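Local atomic coordinates of beta-fructofuranosidase (Arthrobacter, PDB entry 3WPU), a protein that belongs to the levansucrase/invertase family, whose members are built on a five-bladed beta-propeller. Residues 54-59 with 391-396; 429-435 with 449-455. All coordinates share one frame. Numbering follows the deposited sequence.

Contact 1: 54-59 with 391-396; sequences SVTMPT and LALGNP
Two backbone hydrogen bonds converge on G394: its N donates to V55 O (2.8 Å, 179° at the hydrogen), and its O accepts from M57 N (2.8 Å, 160°). T56 is thereby bridged to G394, CA to CA 4.7 Å, the pattern of a single parallel bridge between chains running in the same sense (V55 by L393, M57 by N395). T56 CA approaches G394 O at 3.3 Å in a CA-H...O contact. One water donates to S54 O (2.9 Å) and A392 O (2.7 Å); another donates to T56 OG1 (3.1 Å) and N395 O (2.9 Å), T56 OG1 also bonding to P52. Glycine fits at 394, since a CB there would be crowded by L391 CD1. Packing flanks the bridge: V55 CG2 meets L391 CD2 (3.8 Å), the fully trans M57 lays CB 4.0 Å from L393 CG, and T56 CG2 lies 3.7 Å from P396 CA. N395 ND2 bonds the carbonyls of H417 and A420. A classic beta bulge, A392 and L393 opposite V370, bends the strand, yet N395 still bonds E368 beyond the corner. Residues 54-59, between helix 30-38 and strand 72-81, reach strand 467-469 through the S54-V469 backbone bond; P58 and L393 pack on V454 and V469.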
ATOM      1  N   SER A  54     -10.985  -5.229  17.819  1.00 11.80           N
ATOM      2  CA  SER A  54     -10.250  -3.962  17.693  1.00 12.04           C
ATOM      3  C   SER A  54      -9.162  -3.970  16.612  1.00 11.26           C
ATOM      4  O   SER A  54      -8.679  -2.908  16.224  1.00 11.48           O
ATOM      5  CB  SER A  54      -9.641  -3.531  19.026  1.00 12.57           C
ATOM      6  OG  SER A  54      -8.662  -4.469  19.451  1.00 14.17           O
ATOM      7  N   VAL A  55      -8.734  -5.147  16.174  1.00 10.78           N
ATOM      8  CA  VAL A  55      -7.739  -5.250  15.127  1.00 10.97           C
ATOM      9  C   VAL A  55      -8.257  -6.044  13.923  1.00 10.86           C
ATOM     10  O   VAL A  55      -7.477  -6.548  13.103  1.00 10.18           O
ATOM     11  CB  VAL A  55      -6.417  -5.861  15.668  1.00 11.22           C
ATOM     12  CG1 VAL A  55      -5.761  -4.918  16.670  1.00 11.39           C
ATOM     13  CG2 VAL A  55      -6.611  -7.260  16.225  1.00 11.77           C
ATOM     14  N   THR A  56      -9.580  -6.139  13.837  1.00 10.72           N
ATOM     15  CA  THR A  56     -10.262  -6.766  12.713  1.00 10.75           C
ATOM     16  C   THR A  56     -11.060  -5.739  11.897  1.00 10.26           C
ATOM     17  O   THR A  56     -11.843  -4.950  12.443  1.00  9.91           O
ATOM     18  CB  THR A  56     -11.206  -7.882  13.196  1.00 11.01           C
ATOM     19  OG1 THR A  56     -10.456  -8.899  13.869  1.00 11.45           O
ATOM     20  CG2 THR A  56     -11.973  -8.503  12.040  1.00 11.30           C
ATOM     21  N   MET A  57     -10.869  -5.752  10.582  1.00 10.49           N
ATOM     22  CA  MET A  57     -11.635  -4.892   9.679  1.00 10.24           C
ATOM     23  C   MET A  57     -13.121  -5.200   9.755  1.00 10.70           C
ATOM     24  O   MET A  57     -13.478  -6.365   9.748  1.00 10.35           O
ATOM     25  CB  MET A  57     -11.170  -5.111   8.239  1.00 10.28           C
ATOM     26  CG  MET A  57     -11.703  -4.104   7.242  1.00 10.18           C
ATOM     27  SD  MET A  57     -11.066  -4.441   5.580  1.00 11.18           S
ATOM     28  CE  MET A  57     -12.088  -3.297   4.622  1.00 11.80           C
ATOM     29  N   PRO A  58     -13.979  -4.169   9.806  1.00 10.74           N
ATOM     30  CA  PRO A  58     -15.424  -4.386   9.682  1.00 11.49           C
ATOM     31  C   PRO A  58     -15.760  -5.236   8.497  1.00 11.62           C
ATOM     32  O   PRO A  58     -15.121  -5.136   7.446  1.00 11.38           O
ATOM     33  CB  PRO A  58     -15.987  -2.970   9.554  1.00 11.86           C
ATOM     34  CG  PRO A  58     -14.976  -2.090  10.242  1.00 11.74           C
ATOM     35  CD  PRO A  58     -13.642  -2.758  10.075  1.00 11.45           C
ATOM     36  N   THR A  59     -16.769  -6.099   8.668  1.00 11.97           N
ATOM     37  CA  THR A  59     -17.136  -7.055   7.655  1.00 12.90           C
ATOM     38  C   THR A  59     -17.790  -6.370   6.460  1.00 12.22           C
ATOM     39  O   THR A  59     -18.738  -5.580   6.614  1.00 12.99           O
ATOM     40  CB  THR A  59     -18.066  -8.109   8.282  1.00 12.99           C
ATOM     41  OG1 THR A  59     -17.363  -8.856   9.292  1.00 14.24           O
ATOM     42  CG2 THR A  59     -18.595  -9.094   7.247  1.00 13.61           C
ATOM     43  N   LEU A 391      -0.087  -7.018  14.190  1.00 10.68           N
ATOM     44  CA  LEU A 391      -1.370  -6.883  13.522  1.00 10.99           C
ATOM     45  C   LEU A 391      -2.041  -5.555  13.840  1.00 10.56           C
ATOM     46  O   LEU A 391      -2.252  -5.250  15.007  1.00 11.59           O
ATOM     47  CB  LEU A 391      -2.308  -7.999  13.926  1.00 10.82           C
ATOM     48  CG  LEU A 391      -3.682  -8.067  13.253  1.00 11.26           C
ATOM     49  CD1 LEU A 391      -3.543  -8.146  11.749  1.00 11.21           C
ATOM     50  CD2 LEU A 391      -4.434  -9.241  13.826  1.00 11.95           C
ATOM     51  N   ALA A 392      -2.427  -4.829  12.792  1.00 10.04           N
ATOM     52  CA  ALA A 392      -3.219  -3.607  12.909  1.00  9.96           C
ATOM     53  C   ALA A 392      -4.644  -3.776  12.347  1.00  9.89           C
ATOM     54  O   ALA A 392      -5.612  -3.318  12.959  1.00  9.97           O
ATOM     55  CB  ALA A 392      -2.527  -2.460  12.235  1.00 10.23           C
ATOM     56  N   LEU A 393      -4.787  -4.418  11.200  1.00 10.24           N
ATOM     57  CA  LEU A 393      -6.112  -4.517  10.593  1.00 10.39           C
ATOM     58  C   LEU A 393      -6.244  -5.798   9.773  1.00  9.91           C
ATOM     59  O   LEU A 393      -5.923  -5.819   8.578  1.00 10.04           O
ATOM     60  CB  LEU A 393      -6.410  -3.289   9.720  1.00 10.53           C
ATOM     61  CG  LEU A 393      -7.853  -3.123   9.223  1.00 11.76           C
ATOM     62  CD1 LEU A 393      -8.723  -2.668  10.364  1.00 11.80           C
ATOM     63  CD2 LEU A 393      -7.940  -2.115   8.085  1.00 11.68           C
ATOM     64  N   GLY A 394      -6.717  -6.849  10.422  1.00 10.16           N
ATOM     65  CA  GLY A 394      -6.884  -8.153   9.813  1.00  9.93           C
ATOM     66  C   GLY A 394      -8.276  -8.381   9.268  1.00 10.18           C
ATOM     67  O   GLY A 394      -9.276  -7.902   9.823  1.00 10.23           O
ATOM     68  N   ASN A 395      -8.349  -9.075   8.149  1.00 10.68           N
ATOM     69  CA  ASN A 395      -9.662  -9.524   7.705  1.00 10.94           C
ATOM     70  C   ASN A 395     -10.257 -10.433   8.780  1.00 12.08           C
ATOM     71  O   ASN A 395      -9.530 -11.077   9.552  1.00 11.75           O
ATOM     72  CB  ASN A 395      -9.564 -10.232   6.384  1.00 10.83           C
ATOM     73  CG  ASN A 395      -9.219  -9.295   5.240  1.00 10.60           C
ATOM     74  OD1 ASN A 395      -9.350  -8.069   5.339  1.00 11.47           O
ATOM     75  ND2 ASN A 395      -8.779  -9.869   4.138  1.00 10.02           N
ATOM     76  N   PRO A 396     -11.609 -10.514   8.823  1.00 11.90           N
ATOM     77  CA  PRO A 396     -12.185 -11.426   9.800  1.00 12.67           C
ATOM     78  C   PRO A 396     -11.738 -12.835   9.434  1.00 11.79           C
ATOM     79  O   PRO A 396     -11.813 -13.210   8.260  1.00 12.86           O
ATOM     80  CB  PRO A 396     -13.696 -11.256   9.618  1.00 12.92           C
ATOM     81  CG  PRO A 396     -13.909 -10.321   8.494  1.00 13.20           C
ATOM     82  CD  PRO A 396     -12.609  -9.663   8.155  1.00 12.53           C
TER
HETATM   83  O   HOH W   1      -6.623  -1.541  14.780  1.00 10.77           O
HETATM   84  O   HOH W   2      -8.324 -10.209  12.037  1.00 14.69           O

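Contact 2: 429-435 with 449-455; sequences GLVQSFI and TLAPTVK
Within a four-stranded antiparallel sheet, the form of a propeller blade, the two middle strands 430-434 and 454-458 pair here. V431 and V454 make a hydrogen-bonded antiparallel pair (V431 N to V454 O 2.8 Å, V454 N to V431 O 3.0 Å); L430 with K455 is non-hydrogen-bonded, CA to CA 4.4 Å. The V431 and V454 side chains share one face (V431 CB to V454 CG2 4.0 Å), L430 and K455 the other (L430 CD2 to K455 CB 3.8 Å). G429, at positive phi, forms a G1 bulge with L430 opposite M426. Past T453 the register slips by one, and a second ladder bridges F434 to L450: A451 N to S433 O is 2.8 Å, I435 N to T449 O 2.9 Å, with F434 CB 3.8 Å from L450 CD2 and I435 CG1 3.9 Å from A451 CB. Direct backbone bonds and apolar contacts thus hold both ladders; water bridges the gap between, accepting from S433 OG and donating to V431 O and P452 O (each 2.8 Å), while D457 and D470 meet the K455 charge.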
ATOM      1  N   GLY A 429      -6.041   8.137   9.585  1.00 12.15           N
ATOM      2  CA  GLY A 429      -6.229   6.726   9.848  1.00 10.83           C
ATOM      3  C   GLY A 429      -7.308   6.089   9.027  1.00 10.72           C
ATOM      4  O   GLY A 429      -7.711   4.977   9.348  1.00 10.98           O
ATOM      5  N   LEU A 430      -7.728   6.747   7.939  1.00 10.30           N
ATOM      6  CA  LEU A 430      -8.666   6.089   7.012  1.00 10.53           C
ATOM      7  C   LEU A 430      -7.914   5.038   6.177  1.00 10.46           C
ATOM      8  O   LEU A 430      -6.760   5.201   5.820  1.00 11.37           O
ATOM      9  CB  LEU A 430      -9.372   7.093   6.119  1.00 10.75           C
ATOM     10  CG  LEU A 430     -10.236   8.164   6.792  1.00 11.10           C
ATOM     11  CD1 LEU A 430     -10.985   8.972   5.730  1.00 11.65           C
ATOM     12  CD2 LEU A 430     -11.227   7.550   7.789  1.00 11.15           C
ATOM     13  N   VAL A 431      -8.564   3.925   5.890  1.00  9.66           N
ATOM     14  CA  VAL A 431      -7.889   2.835   5.222  1.00  9.55           C
ATOM     15  C   VAL A 431      -8.733   2.400   4.038  1.00  9.62           C
ATOM     16  O   VAL A 431      -9.907   2.013   4.195  1.00 10.20           O
ATOM     17  CB  VAL A 431      -7.629   1.632   6.155  1.00  9.75           C
ATOM     18  CG1 VAL A 431      -6.890   0.545   5.381  1.00 10.03           C
ATOM     19  CG2 VAL A 431      -6.848   2.065   7.412  1.00  9.96           C
ATOM     20  N   GLN A 432      -8.147   2.494   2.844  1.00  9.37           N
ATOM     21  CA  GLN A 432      -8.809   2.021   1.617  1.00  9.57           C
ATOM     22  C   GLN A 432      -8.173   0.700   1.209  1.00  9.42           C
ATOM     23  O   GLN A 432      -7.032   0.440   1.515  1.00  9.55           O
ATOM     24  CB  GLN A 432      -8.704   3.050   0.492  1.00  9.84           C
ATOM     25  CG  GLN A 432      -7.290   3.493   0.100  1.00  9.62           C
ATOM     26  CD  GLN A 432      -6.722   2.804  -1.118  1.00 10.08           C
ATOM     27  OE1 GLN A 432      -7.225   1.754  -1.575  1.00  9.69           O
ATOM     28  NE2 GLN A 432      -5.666   3.382  -1.660  1.00 10.18           N
ATOM     29  N   SER A 433      -8.952  -0.165   0.549  1.00  9.12           N
ATOM     30  CA  SER A 433      -8.481  -1.498   0.176  1.00  9.36           C
ATOM     31  C   SER A 433      -9.359  -1.991  -0.975  1.00  9.12           C
ATOM     32  O   SER A 433     -10.402  -1.397  -1.199  1.00 10.16           O
ATOM     33  CB  SER A 433      -8.624  -2.458   1.368  1.00  9.51           C
ATOM     34  OG  SER A 433      -9.964  -2.580   1.822  1.00  9.77           O
ATOM     35  N   PHE A 434      -8.928  -3.041  -1.674  1.00  8.88           N
ATOM     36  CA  PHE A 434      -9.767  -3.641  -2.720  1.00  8.40           C
ATOM     37  C   PHE A 434     -10.293  -4.958  -2.241  1.00  8.61           C
ATOM     38  O   PHE A 434      -9.676  -5.669  -1.457  1.00  8.76           O
ATOM     39  CB  PHE A 434      -9.003  -3.783  -4.051  1.00  8.57           C
ATOM     40  CG  PHE A 434      -8.138  -5.020  -4.147  1.00  8.48           C
ATOM     41  CD1 PHE A 434      -8.645  -6.232  -4.579  1.00  8.55           C
ATOM     42  CD2 PHE A 434      -6.810  -4.995  -3.755  1.00  8.75           C
ATOM     43  CE1 PHE A 434      -7.842  -7.366  -4.652  1.00  8.66           C
ATOM     44  CE2 PHE A 434      -6.000  -6.117  -3.817  1.00  8.87           C
ATOM     45  CZ  PHE A 434      -6.519  -7.323  -4.244  1.00  8.96           C
ATOM     46  N   ILE A 435     -11.419  -5.348  -2.827  1.00  8.78           N
ATOM     47  CA  ILE A 435     -12.057  -6.625  -2.506  1.00  9.79           C
ATOM     48  C   ILE A 435     -11.526  -7.764  -3.372  1.00 10.31           C
ATOM     49  O   ILE A 435     -11.493  -7.658  -4.615  1.00 10.82           O
ATOM     50  CB  ILE A 435     -13.570  -6.520  -2.758  1.00  9.54           C
ATOM     51  CG1 ILE A 435     -14.204  -5.471  -1.841  1.00  9.74           C
ATOM     52  CG2 ILE A 435     -14.234  -7.878  -2.534  1.00  9.35           C
ATOM     53  CD1 ILE A 435     -15.659  -5.163  -2.131  1.00 10.29           C
ATOM     54  N   THR A 449     -12.769  -4.366  -7.204  1.00 11.00           N
ATOM     55  CA  THR A 449     -13.299  -3.014  -6.973  1.00 11.21           C
ATOM     56  C   THR A 449     -12.996  -2.678  -5.491  1.00 10.91           C
ATOM     57  O   THR A 449     -12.720  -3.583  -4.703  1.00 10.49           O
ATOM     58  CB  THR A 449     -14.819  -2.953  -7.261  1.00 11.56           C
ATOM     59  OG1 THR A 449     -15.293  -1.606  -7.137  1.00 11.80           O
ATOM     60  CG2 THR A 449     -15.615  -3.864  -6.308  1.00 11.98           C
ATOM     61  N   LEU A 450     -13.018  -1.398  -5.124  1.00 11.42           N
ATOM     62  CA  LEU A 450     -12.631  -1.029  -3.766  1.00 11.12           C
ATOM     63  C   LEU A 450     -13.697  -1.344  -2.714  1.00 10.89           C
ATOM     64  O   LEU A 450     -14.914  -1.289  -2.971  1.00 11.12           O
ATOM     65  CB  LEU A 450     -12.211   0.443  -3.700  1.00 11.82           C
ATOM     66  CG  LEU A 450     -10.995   0.756  -4.571  1.00 12.38           C
ATOM     67  CD1 LEU A 450     -10.658   2.228  -4.377  1.00 13.06           C
ATOM     68  CD2 LEU A 450      -9.753  -0.075  -4.281  1.00 13.05           C
ATOM     69  N   ALA A 451     -13.216  -1.679  -1.523  1.00 10.57           N
ATOM     70  CA  ALA A 451     -14.066  -1.912  -0.362  1.00 10.43           C
ATOM     71  C   ALA A 451     -14.576  -0.565   0.187  1.00 10.28           C
ATOM     72  O   ALA A 451     -14.162   0.487  -0.310  1.00 11.37           O
ATOM     73  CB  ALA A 451     -13.274  -2.641   0.711  1.00 10.30           C
ATOM     74  N   PRO A 452     -15.458  -0.591   1.225  1.00 10.11           N
ATOM     75  CA  PRO A 452     -15.727   0.643   1.937  1.00  9.78           C
ATOM     76  C   PRO A 452     -14.461   1.058   2.682  1.00  9.45           C
ATOM     77  O   PRO A 452     -13.726   0.216   3.197  1.00  9.80           O
ATOM     78  CB  PRO A 452     -16.828   0.263   2.936  1.00  9.93           C
ATOM     79  CG  PRO A 452     -17.431  -1.017   2.396  1.00  9.75           C
ATOM     80  CD  PRO A 452     -16.251  -1.714   1.762  1.00 10.33           C
ATOM     81  N   THR A 453     -14.208   2.344   2.731  1.00  9.55           N
ATOM     82  CA  THR A 453     -13.096   2.851   3.493  1.00  9.45           C
ATOM     83  C   THR A 453     -13.438   2.733   4.974  1.00  9.78           C
ATOM     84  O   THR A 453     -14.587   2.970   5.368  1.00  9.79           O
ATOM     85  CB  THR A 453     -12.874   4.275   3.062  1.00  9.43           C
ATOM     86  OG1 THR A 453     -12.443   4.249   1.699  1.00  9.99           O
ATOM     87  CG2 THR A 453     -11.816   4.997   3.929  1.00  9.31           C
ATOM     88  N   VAL A 454     -12.444   2.380   5.778  1.00  9.28           N
ATOM     89  CA  VAL A 454     -12.666   2.164   7.198  1.00  9.69           C
ATOM     90  C   VAL A 454     -11.736   3.078   7.954  1.00 10.29           C
ATOM     91  O   VAL A 454     -10.969   3.786   7.345  1.00 11.02           O
ATOM     92  CB  VAL A 454     -12.501   0.682   7.625  1.00 10.18           C
ATOM     93  CG1 VAL A 454     -13.554  -0.177   6.945  1.00 10.32           C
ATOM     94  CG2 VAL A 454     -11.098   0.151   7.352  1.00 10.47           C
ATOM     95  N   LYS A 455     -11.872   3.095   9.275  1.00 10.91           N
ATOM     96  CA  LYS A 455     -11.115   4.045  10.089  1.00 11.49           C
ATOM     97  C   LYS A 455     -10.402   3.310  11.220  1.00 11.83           C
ATOM     98  O   LYS A 455     -11.030   2.664  12.060  1.00 12.14           O
ATOM     99  CB  LYS A 455     -12.047   5.139  10.648  1.00 11.77           C
ATOM    100  CG  LYS A 455     -11.328   6.204  11.463  1.00 12.79           C
ATOM    101  CD  LYS A 455     -12.269   7.363  11.768  1.00 13.76           C
ATOM    102  CE  LYS A 455     -11.626   8.375  12.703  1.00 15.06           C
ATOM    103  NZ  LYS A 455     -11.705   7.965  14.141  1.00 15.63           N
TER
HETATM  104  O   HOH W   3     -10.992  -0.395   3.253  1.00 11.80           O
HETATM  105  O   HOH W   4     -11.707   1.801   0.091  1.00 14.70           O

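In the fold
Both contacts are mostly buried, and contact 2 lies nearer the centre of the chain (11 Å against 16 Å, from contact centres). They differ in sequence span: contact 1 joins positions 332 residues apart, bringing an early loop to a bulged strand, whereas contact 2 closes over 14 residues within one antiparallel sheet. Contact 1 has one bridge and 457 Å² of buried surface, contact 2 two ladders and 625 Å². Waters span backbone carbonyls in both. Their centres are 12 Å apart and they meet through packing: L393 CD2 lies 3.9 Å from V431 CG1 and 4.0 Å from V454 CG2, and M57 CE is 3.6 Å from S433 OG.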